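Local coordinates for protein of unknown function (Shewanella baltica, PDB 2Q9R), which is of unknown function but forms an all-helical DUF416-family fold, crystallised with two subunits and benzoic acid bound in a pocket, at residues K122-T127 with V192-I197; Y131-S136 with E143-F148; D147-F150 with V154-E157. All coordinates share one frame; numbering follows the deposited sequence. Where two conformers were deposited one is given.

Following the chain from its N terminus, helix 120-136 is the first of the parts in contact and contributes to two of the interactions. Its early turns, 122-127, are met by the loop 192-197 near the C terminus, so interaction 1 closes the longest loop, and the other two contacts nest inside it. The last turns, 131-136, meet helix 142-150 in interaction 2 after a short connection. Interaction 3 then packs that helix against the following helix 153-170, beginning on Asp147 and Phe148, where interaction 2 ends. Ile132 CD1 packs on Val149, Val154 and Met155 and joins interactions 2 and 3, while Ile195 against Tyr131 and Asn194 against Val154 connect interaction 1 to them.

Interaction 1. Residues K122-T127 with V192-I197; sequences KLSSST and VSNIGI. With BEZ (benzoic acid), chain E.
Asn194 carries its CG between its own backbone N and carbonyl carbon (chi1 51°), a rotamer that pushes the carboxamide out of the 192-197 loop and onto helix 120-136, where it meets Ser124 and Thr127. Asn194 ND2 donates to Ser124 O over 3.2 Å, with an N-H...O angle of 148°. The acceptor lies close to the amide plane, and the donor stands only slightly off the plane of the Ser124 carbonyl. The same nitrogen gives a second hydrogen bond to a water 3.0 Å from ND2. That water in turn donates to Thr127 OG1, so both amide hydrogens have acceptors on the helix side, one direct and one bridged. Thr127 crosses the Asn194 side chain at about a right angle, its CB 3.6 Å from ND2. At the other end of the amide, Asn194 OD1 is hydrogen-bonded to Asn34 of helix 17-42; Thr127 OG1 also bonds to Asp97, and Ser124 OG to Glu158. Fixed from both ends, the buried carboxamide has little scope to flip. Ile195 follows on the same side of the loop, with CG2 packed 3.9 Å from Thr127 O. Its other branch is turned to benzoic acid, CD1 resting 3.8 Å from ring atom C6, and Ile197 CG1 meets ring atom C5 at 3.7 Å. The loop keeps this shape through a type I beta turn, Ser193 to Gly196, at whose start Ser193 OG takes the backbone N-H groups of Ile195 and Ile197. Its bond from Ile195 N makes an ST turn, and Ile195 and Ile197 form part of the wall of the benzoic acid pocket, which also includes Asn34, Leu37, Phe38 and Tyr131; Ser136 and His152 of the second subunit hydrogen-bond the ligand.

Interaction 2. Residues Y131-S136 with E143-F148; sequences YIEAIS and EALDDF. With BEZ (benzoic acid), chain B.
Leu145, the first residue of 143-148 to reach across, meets the end of Glu133. The two side chains cross at about a right angle, and Leu145 CD2 lies 3.9 Å from Glu133 OE2, a van der Waals touch by one methyl group. The extended Glu133 chain brings its carboxylate to that methyl. One turn later comes Phe148, which carries most of the packing. Its CG stands anti to the backbone N (chi1 174°), sending the ring out to the last turn of helix 120-136. There Ser136 OG lies in the ring plane at the edge, 3.2 Å from Phe148 CE2, so the hydroxyl oxygen faces ring C-H groups rather than the pi cloud. Ile132 CG2 approaches the same ring obliquely and more loosely, 4.5 Å from CE2. Benzoic acid shares this edge: its O2 is likewise in the ring plane, 3.6 Å from Phe148 CZ, and stands 2.9 Å from Ser136 OG. His152, hydrogen-bonded to the benzoic acid through NE2, also packs edge-to-face with Phe148 and bonds to the Phe148 carbonyl through ND1; Phe148 thus helps position a residue that holds the ligand. The axes of the short helical segments pass 11.6 Å apart at 103°, nearly perpendicular, a gap bridged chiefly by the long side chains of Phe148, Leu145 and Glu133. Helix 153-170 joins the packing through Val154 and Met155 on Ile132, while Leu37 of the second subunit lies against Phe148.

Interaction 3. Residues D147-F150 with V154-E157; sequences DFVF and VMEE. With BEZ (benzoic acid), chain B.
Apolar packing with a Met-aromatic contact joins Val149 and Phe150 of helix 142-150 to selenomethionine Met155 in the first turn of helix 153-170, across a very short connection. Met155 lies at the centre of it. Its CG is anti to the backbone N (chi1 179°) and stands almost directly over the middle of the Phe150 ring, 3.6 Å from the centroid and 9° off the ring normal, a clear CH-pi arrangement. The chain then bends at chi2 and again at chi3, curling away from the ring axis, and SE ends up oblique to the same ring, 4.6 Å from its centroid. The second bend delivers the terminal methyl to Val149, where Met155 CE and Val149 CG1 are 3.4 Å apart, tighter than usual for two carbons. Met155 CB also rests 3.6 Å from Val149 O, so the side chain lies between consecutive helices of this all-helical fold. Phe150 is used twice: with Met155 over one face, its edge is met in the ring plane by Glu156 OE1, 3.8 Å from Phe150 CD2. The carboxylate plane is turned 62° from the ring, and its oxygen faces the slightly positive rim of C-H groups. To get there Glu156 starts anti to its backbone N and folds back at chi2. The second carboxylate oxygen lies close to the like-charged Glu160 one turn on, which would probably raise the proton affinity of the pair. Val149 also packs on helix 120-136, against Ile132 and Glu133.

Interaction 1. Residues K122-T127 with V192-I197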
loop_
_atom_site.group_PDB
_atom_site.type_symbol
_atom_site.label_atom_id
_atom_site.label_comp_id
_atom_site.label_asym_id
_atom_site.label_seq_id
_atom_site.Cartn_x
_atom_site.Cartn_y
_atom_site.Cartn_z
ATOM N N LYS A 122 -9.111 -15.071 7.547
ATOM C CA LYS A 122 -8.821 -14.184 8.659
ATOM C C LYS A 122 -7.326 -13.985 8.883
ATOM O O LYS A 122 -6.860 -12.904 9.249
ATOM C CB LYS A 122 -9.439 -14.764 9.920
ATOM C CG LYS A 122 -10.985 -14.722 9.913
ATOM C CD LYS A 122 -11.575 -15.343 11.192
ATOM C CE LYS A 122 -13.118 -15.183 11.282
ATOM N NZ LYS A 122 -13.673 -15.809 12.538
ATOM N N LEU A 123 -6.544 -15.032 8.672
ATOM C CA LEU A 123 -5.120 -14.914 8.838
ATOM C C LEU A 123 -4.602 -13.891 7.840
ATOM O O LEU A 123 -3.865 -12.960 8.191
ATOM C CB LEU A 123 -4.483 -16.282 8.677
ATOM C CG LEU A 123 -2.984 -16.362 8.912
ATOM C CD1 LEU A 123 -2.571 -17.790 9.304
ATOM C CD2 LEU A 123 -2.268 -15.892 7.650
ATOM N N SER A 124 -5.076 -14.002 6.598
ATOM C CA SER A 124 -4.626 -13.107 5.542
ATOM C C SER A 124 -5.011 -11.689 5.845
ATOM O O SER A 124 -4.164 -10.808 5.716
ATOM C CB SER A 124 -5.189 -13.511 4.175
ATOM O OG SER A 124 -4.645 -12.692 3.143
ATOM N N SER A 125 -6.275 -11.465 6.244
ATOM C CA SER A 125 -6.712 -10.133 6.504
ATOM C C SER A 125 -6.086 -9.546 7.772
ATOM O O SER A 125 -5.814 -8.337 7.841
ATOM C CB SER A 125 -8.242 -10.003 6.460
ATOM O OG SER A 125 -8.840 -10.867 7.378
ATOM N N SER A 126 -5.850 -10.367 8.776
ATOM C CA SER A 126 -5.220 -9.847 9.987
ATOM C C SER A 126 -3.802 -9.367 9.752
ATOM O O SER A 126 -3.362 -8.409 10.374
ATOM C CB SER A 126 -5.195 -10.924 11.060
ATOM O OG SER A 126 -6.525 -11.335 11.297
ATOM N N THR A 127 -3.067 -10.067 8.890
ATOM C CA THR A 127 -1.724 -9.642 8.554
ATOM C C THR A 127 -1.760 -8.205 8.050
ATOM O O THR A 127 -0.949 -7.344 8.445
ATOM C CB THR A 127 -1.055 -10.601 7.508
ATOM O OG1 THR A 127 -0.996 -11.910 8.073
ATOM C CG2 THR A 127 0.339 -10.164 7.194
ATOM N N VAL A 192 2.674 -9.834 -5.920
ATOM C CA VAL A 192 2.548 -8.816 -4.865
ATOM C C VAL A 192 1.782 -9.453 -3.687
ATOM O O VAL A 192 0.731 -10.050 -3.904
ATOM C CB VAL A 192 1.864 -7.566 -5.365
ATOM C CG1 VAL A 192 1.808 -6.507 -4.295
ATOM C CG2 VAL A 192 2.597 -7.044 -6.618
ATOM N N SER A 193 2.327 -9.321 -2.463
ATOM C CA SER A 193 1.748 -9.967 -1.275
ATOM C C SER A 193 0.542 -9.199 -0.795
ATOM O O SER A 193 0.261 -8.111 -1.276
ATOM C CB SER A 193 2.753 -10.059 -0.126
ATOM O OG SER A 193 2.867 -8.849 0.636
ATOM N N ASN A 194 -0.100 -9.726 0.230
ATOM C CA ASN A 194 -1.259 -9.064 0.863
ATOM C C ASN A 194 -0.917 -7.800 1.536
ATOM O O ASN A 194 -1.818 -7.018 1.831
ATOM C CB ASN A 194 -1.941 -10.015 1.871
ATOM C CG ASN A 194 -0.979 -10.626 2.852
ATOM O OD1 ASN A 194 0.228 -10.713 2.576
ATOM N ND2 ASN A 194 -1.495 -11.144 3.947
ATOM N N ILE A 195 0.374 -7.563 1.767
ATOM C CA ILE A 195 0.816 -6.278 2.323
ATOM C C ILE A 195 1.722 -5.496 1.350
ATOM O O ILE A 195 2.475 -4.578 1.759
ATOM C CB ILE A 195 1.393 -6.379 3.751
ATOM C CG1 ILE A 195 2.556 -7.369 3.858
ATOM C CG2 ILE A 195 0.317 -6.726 4.758
ATOM C CD1 ILE A 195 3.447 -7.043 5.092
ATOM N N GLY A 196 1.638 -5.858 0.073
ATOM C CA GLY A 196 2.247 -5.092 -1.002
ATOM C C GLY A 196 3.710 -5.396 -1.306
ATOM O O GLY A 196 4.382 -4.646 -1.989
ATOM N N ILE A 197 4.205 -6.501 -0.786
ATOM C CA ILE A 197 5.594 -6.899 -0.992
ATOM C C ILE A 197 5.799 -7.640 -2.294
ATOM O O ILE A 197 5.075 -8.609 -2.652
ATOM C CB ILE A 197 6.107 -7.766 0.192
ATOM C CG1 ILE A 197 5.991 -6.953 1.496
ATOM C CG2 ILE A 197 7.524 -8.222 -0.112
ATOM C CD1 ILE A 197 6.789 -5.628 1.461
HETATM C C BEZ E . 8.402 -4.669 6.095
HETATM O O1 BEZ E . 7.726 -3.841 5.405
HETATM O O2 BEZ E . 9.080 -4.319 7.109
HETATM C C1 BEZ E . 8.417 -6.104 5.694
HETATM C C2 BEZ E . 9.609 -6.859 5.802
HETATM C C3 BEZ E . 9.587 -8.196 5.410
HETATM C C4 BEZ E . 8.409 -8.769 4.938
HETATM C C5 BEZ E . 7.241 -8.012 4.836
HETATM C C6 BEZ E . 7.233 -6.662 5.228
HETATM O O HOH W 1 -0.544 -13.230 5.817
#

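Interaction 2. Residues Y131-S136 with E143-F148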
loop_
_atom_site.group_PDB
_atom_site.type_symbol
_atom_site.label_atom_id
_atom_site.label_comp_id
_atom_site.label_asym_id
_atom_site.label_seq_id
_atom_site.Cartn_x
_atom_site.Cartn_y
_atom_site.Cartn_z
ATOM N N TYR A 131 -0.249 -4.790 10.015
ATOM C CA TYR A 131 0.671 -3.924 9.285
ATOM C C TYR A 131 0.248 -2.472 9.390
ATOM O O TYR A 131 1.047 -1.631 9.775
ATOM C CB TYR A 131 0.760 -4.352 7.814
ATOM C CG TYR A 131 1.719 -3.523 6.993
ATOM C CD1 TYR A 131 3.077 -3.705 7.116
ATOM C CD2 TYR A 131 1.269 -2.555 6.097
ATOM C CE1 TYR A 131 3.958 -2.950 6.391
ATOM C CE2 TYR A 131 2.160 -1.788 5.350
ATOM C CZ TYR A 131 3.505 -2.014 5.504
ATOM O OH TYR A 131 4.447 -1.313 4.817
ATOM N N ILE A 132 -1.022 -2.197 9.079
ATOM C CA ILE A 132 -1.589 -0.843 9.170
ATOM C C ILE A 132 -1.561 -0.343 10.599
ATOM O O ILE A 132 -1.142 0.789 10.861
ATOM C CB ILE A 132 -3.022 -0.813 8.668
ATOM C CG1 ILE A 132 -3.062 -1.079 7.150
ATOM C CG2 ILE A 132 -3.702 0.527 9.044
ATOM C CD1 ILE A 132 -4.428 -1.387 6.581
ATOM N N GLU A 133 -1.961 -1.205 11.526
ATOM C CA GLU A 133 -2.069 -0.812 12.942
ATOM C C GLU A 133 -0.699 -0.664 13.624
ATOM O O GLU A 133 -0.560 0.126 14.559
ATOM C CB GLU A 133 -2.991 -1.754 13.719
ATOM C CG GLU A 133 -4.485 -1.549 13.489
ATOM C CD GLU A 133 -5.297 -2.799 13.819
ATOM O OE1 GLU A 133 -4.818 -3.639 14.587
ATOM O OE2 GLU A 133 -6.391 -3.007 13.281
ATOM N N ALA A 134 0.307 -1.377 13.124
ATOM C CA ALA A 134 1.681 -1.320 13.647
ATOM C C ALA A 134 2.208 0.100 13.678
ATOM O O ALA A 134 2.802 0.539 14.627
ATOM C CB ALA A 134 2.610 -2.175 12.770
ATOM N N ILE A 135 1.985 0.800 12.586
ATOM C CA ILE A 135 2.522 2.143 12.391
ATOM C C ILE A 135 1.606 3.187 13.056
ATOM O O ILE A 135 2.058 4.044 13.815
ATOM C CB ILE A 135 2.670 2.363 10.851
ATOM C CG1 ILE A 135 2.657 3.852 10.432
ATOM C CG2 ILE A 135 1.599 1.589 10.166
ATOM N N SER A 136 0.312 3.046 12.810
ATOM C CA SER A 136 -0.675 4.066 13.152
ATOM C C SER A 136 -0.651 4.615 14.566
ATOM O O SER A 136 -0.743 5.829 14.778
ATOM C CB SER A 136 -2.050 3.496 12.879
ATOM O OG SER A 136 -2.267 3.402 11.473
ATOM N N GLU A 143 -15.853 -0.020 15.556
ATOM C CA GLU A 143 -16.204 0.325 14.168
ATOM C C GLU A 143 -15.310 1.444 13.671
ATOM O O GLU A 143 -14.924 1.463 12.508
ATOM C CB GLU A 143 -17.690 0.732 14.058
ATOM N N ALA A 144 -14.957 2.366 14.558
ATOM C CA ALA A 144 -14.144 3.499 14.193
ATOM C C ALA A 144 -12.764 3.007 13.719
ATOM O O ALA A 144 -12.240 3.483 12.702
ATOM C CB ALA A 144 -14.003 4.453 15.359
ATOM N N LEU A 145 -12.191 2.051 14.450
ATOM C CA LEU A 145 -10.908 1.443 14.050
ATOM C C LEU A 145 -11.049 0.752 12.693
ATOM O O LEU A 145 -10.171 0.861 11.831
ATOM C CB LEU A 145 -10.372 0.473 15.126
ATOM C CG LEU A 145 -9.014 -0.198 14.828
ATOM C CD1 LEU A 145 -7.888 0.843 14.709
ATOM C CD2 LEU A 145 -8.681 -1.214 15.916
ATOM N N ASP A 146 -12.150 0.030 12.514
ATOM C CA ASP A 146 -12.407 -0.694 11.272
ATOM C C ASP A 146 -12.420 0.280 10.097
ATOM O O ASP A 146 -11.765 0.060 9.070
ATOM C CB ASP A 146 -13.752 -1.430 11.355
ATOM C CG ASP A 146 -13.972 -2.396 10.189
ATOM O OD1 ASP A 146 -13.199 -3.379 10.076
ATOM O OD2 ASP A 146 -14.910 -2.166 9.387
ATOM N N ASP A 147 -13.172 1.364 10.231
ATOM C CA ASP A 147 -13.199 2.385 9.176
ATOM C C ASP A 147 -11.818 2.986 8.900
ATOM O O ASP A 147 -11.451 3.260 7.751
ATOM C CB ASP A 147 -14.107 3.543 9.549
ATOM C CG ASP A 147 -15.552 3.167 9.680
ATOM O OD1 ASP A 147 -15.987 2.115 9.179
ATOM O OD2 ASP A 147 -16.263 3.986 10.292
ATOM N N PHE A 148 -11.075 3.236 9.973
ATOM C CA PHE A 148 -9.726 3.762 9.842
ATOM C C PHE A 148 -8.822 2.792 9.084
ATOM O O PHE A 148 -8.091 3.181 8.175
ATOM C CB PHE A 148 -9.132 4.033 11.220
ATOM C CG PHE A 148 -7.710 4.450 11.184
ATOM C CD1 PHE A 148 -7.372 5.762 10.927
ATOM C CD2 PHE A 148 -6.698 3.533 11.418
ATOM C CE1 PHE A 148 -6.036 6.152 10.887
ATOM C CE2 PHE A 148 -5.377 3.917 11.411
ATOM C CZ PHE A 148 -5.033 5.218 11.124
HETATM C C BEZ B . -1.867 6.209 9.355
HETATM O O1 BEZ B . -1.827 5.230 8.542
HETATM O O2 BEZ B . -1.594 6.083 10.588
HETATM C C1 BEZ B . -2.264 7.553 8.852
HETATM C C2 BEZ B . -3.075 8.398 9.647
HETATM C C3 BEZ B . -3.433 9.646 9.140
HETATM C C4 BEZ B . -2.986 10.047 7.883
HETATM C C5 BEZ B . -2.188 9.202 7.109
HETATM C C6 BEZ B . -1.808 7.940 7.597
#

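Interaction 3. Residues D147-F150 with V154-E157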
loop_
_atom_site.group_PDB
_atom_site.type_symbol
_atom_site.label_atom_id
_atom_site.label_comp_id
_atom_site.label_asym_id
_atom_site.label_seq_id
_atom_site.Cartn_x
_atom_site.Cartn_y
_atom_site.Cartn_z
ATOM N N ASP A 147 -13.172 1.364 10.231
ATOM C CA ASP A 147 -13.199 2.385 9.176
ATOM C C ASP A 147 -11.818 2.986 8.900
ATOM O O ASP A 147 -11.451 3.260 7.751
ATOM C CB ASP A 147 -14.107 3.543 9.549
ATOM C CG ASP A 147 -15.552 3.167 9.680
ATOM O OD1 ASP A 147 -15.987 2.115 9.179
ATOM O OD2 ASP A 147 -16.263 3.986 10.292
ATOM N N PHE A 148 -11.075 3.236 9.973
ATOM C CA PHE A 148 -9.726 3.762 9.842
ATOM C C PHE A 148 -8.822 2.792 9.084
ATOM O O PHE A 148 -8.091 3.181 8.175
ATOM C CB PHE A 148 -9.132 4.033 11.220
ATOM C CG PHE A 148 -7.710 4.450 11.184
ATOM C CD1 PHE A 148 -7.372 5.762 10.927
ATOM C CD2 PHE A 148 -6.698 3.533 11.418
ATOM C CE1 PHE A 148 -6.036 6.152 10.887
ATOM C CE2 PHE A 148 -5.377 3.917 11.411
ATOM C CZ PHE A 148 -5.033 5.218 11.124
ATOM N N VAL A 149 -8.893 1.520 9.435
ATOM C CA VAL A 149 -8.111 0.512 8.718
ATOM C C VAL A 149 -8.505 0.474 7.223
ATOM O O VAL A 149 -7.633 0.445 6.327
ATOM C CB VAL A 149 -8.230 -0.869 9.402
ATOM C CG1 VAL A 149 -7.474 -1.930 8.611
ATOM C CG2 VAL A 149 -7.686 -0.797 10.862
ATOM N N PHE A 150 -9.800 0.518 6.926
ATOM C CA PHE A 150 -10.229 0.426 5.528
ATOM C C PHE A 150 -9.974 1.685 4.717
ATOM O O PHE A 150 -10.152 1.664 3.499
ATOM C CB PHE A 150 -11.695 -0.026 5.393
ATOM C CG PHE A 150 -11.860 -1.513 5.491
ATOM C CD1 PHE A 150 -11.882 -2.138 6.744
ATOM C CD2 PHE A 150 -11.944 -2.305 4.348
ATOM C CE1 PHE A 150 -12.009 -3.510 6.869
ATOM C CE2 PHE A 150 -12.063 -3.701 4.469
ATOM C CZ PHE A 150 -12.092 -4.300 5.744
ATOM N N VAL A 154 -4.241 -0.730 0.878
ATOM C CA VAL A 154 -3.859 -2.123 1.011
ATOM C C VAL A 154 -4.981 -2.979 1.636
ATOM O O VAL A 154 -5.166 -4.134 1.246
ATOM C CB VAL A 154 -2.524 -2.234 1.787
ATOM C CG1 VAL A 154 -2.728 -1.955 3.256
ATOM C CG2 VAL A 154 -1.851 -3.545 1.562
HETATM N N MSE A 155 -5.738 -2.429 2.596
HETATM C CA MSE A 155 -6.824 -3.216 3.164
HETATM C C MSE A 155 -7.996 -3.339 2.183
HETATM O O MSE A 155 -8.646 -4.389 2.090
HETATM C CB MSE A 155 -7.342 -2.663 4.489
HETATM C CG MSE A 155 -8.512 -3.502 5.041
HETATM SE SE MSE A 155 -8.054 -5.357 5.392
HETATM C CE MSE A 155 -7.323 -4.770 6.764
ATOM N N GLU A 156 -8.297 -2.267 1.474
ATOM C CA GLU A 156 -9.367 -2.300 0.494
ATOM C C GLU A 156 -9.036 -3.320 -0.584
ATOM O O GLU A 156 -9.912 -4.014 -1.058
ATOM C CB GLU A 156 -9.541 -0.916 -0.154
ATOM C CG GLU A 156 -10.784 -0.804 -1.041
ATOM C CD GLU A 156 -12.104 -1.098 -0.273
ATOM O OE1 GLU A 156 -12.254 -0.650 0.912
ATOM O OE2 GLU A 156 -12.982 -1.789 -0.865
ATOM N N GLU A 157 -7.765 -3.408 -0.962
ATOM C CA GLU A 157 -7.290 -4.396 -1.928
ATOM C C GLU A 157 -7.416 -5.814 -1.408
ATOM O O GLU A 157 -7.837 -6.721 -2.127
ATOM C CB GLU A 157 -5.850 -4.068 -2.336
ATOM C CG GLU A 157 -5.835 -2.944 -3.368
ATOM C CD GLU A 157 -4.459 -2.535 -3.901
ATOM O OE1 GLU A 157 -3.444 -3.219 -3.615
ATOM O OE2 GLU A 157 -4.398 -1.512 -4.633
HETATM C C BEZ B . -1.867 6.209 9.355
HETATM O O1 BEZ B . -1.827 5.230 8.542
HETATM O O2 BEZ B . -1.594 6.083 10.588
HETATM C C1 BEZ B . -2.264 7.553 8.852
HETATM C C2 BEZ B . -3.075 8.398 9.647
HETATM C C3 BEZ B . -3.433 9.646 9.140
HETATM C C4 BEZ B . -2.986 10.047 7.883
HETATM C C5 BEZ B . -2.188 9.202 7.109
HETATM C C6 BEZ B . -1.808 7.940 7.597
#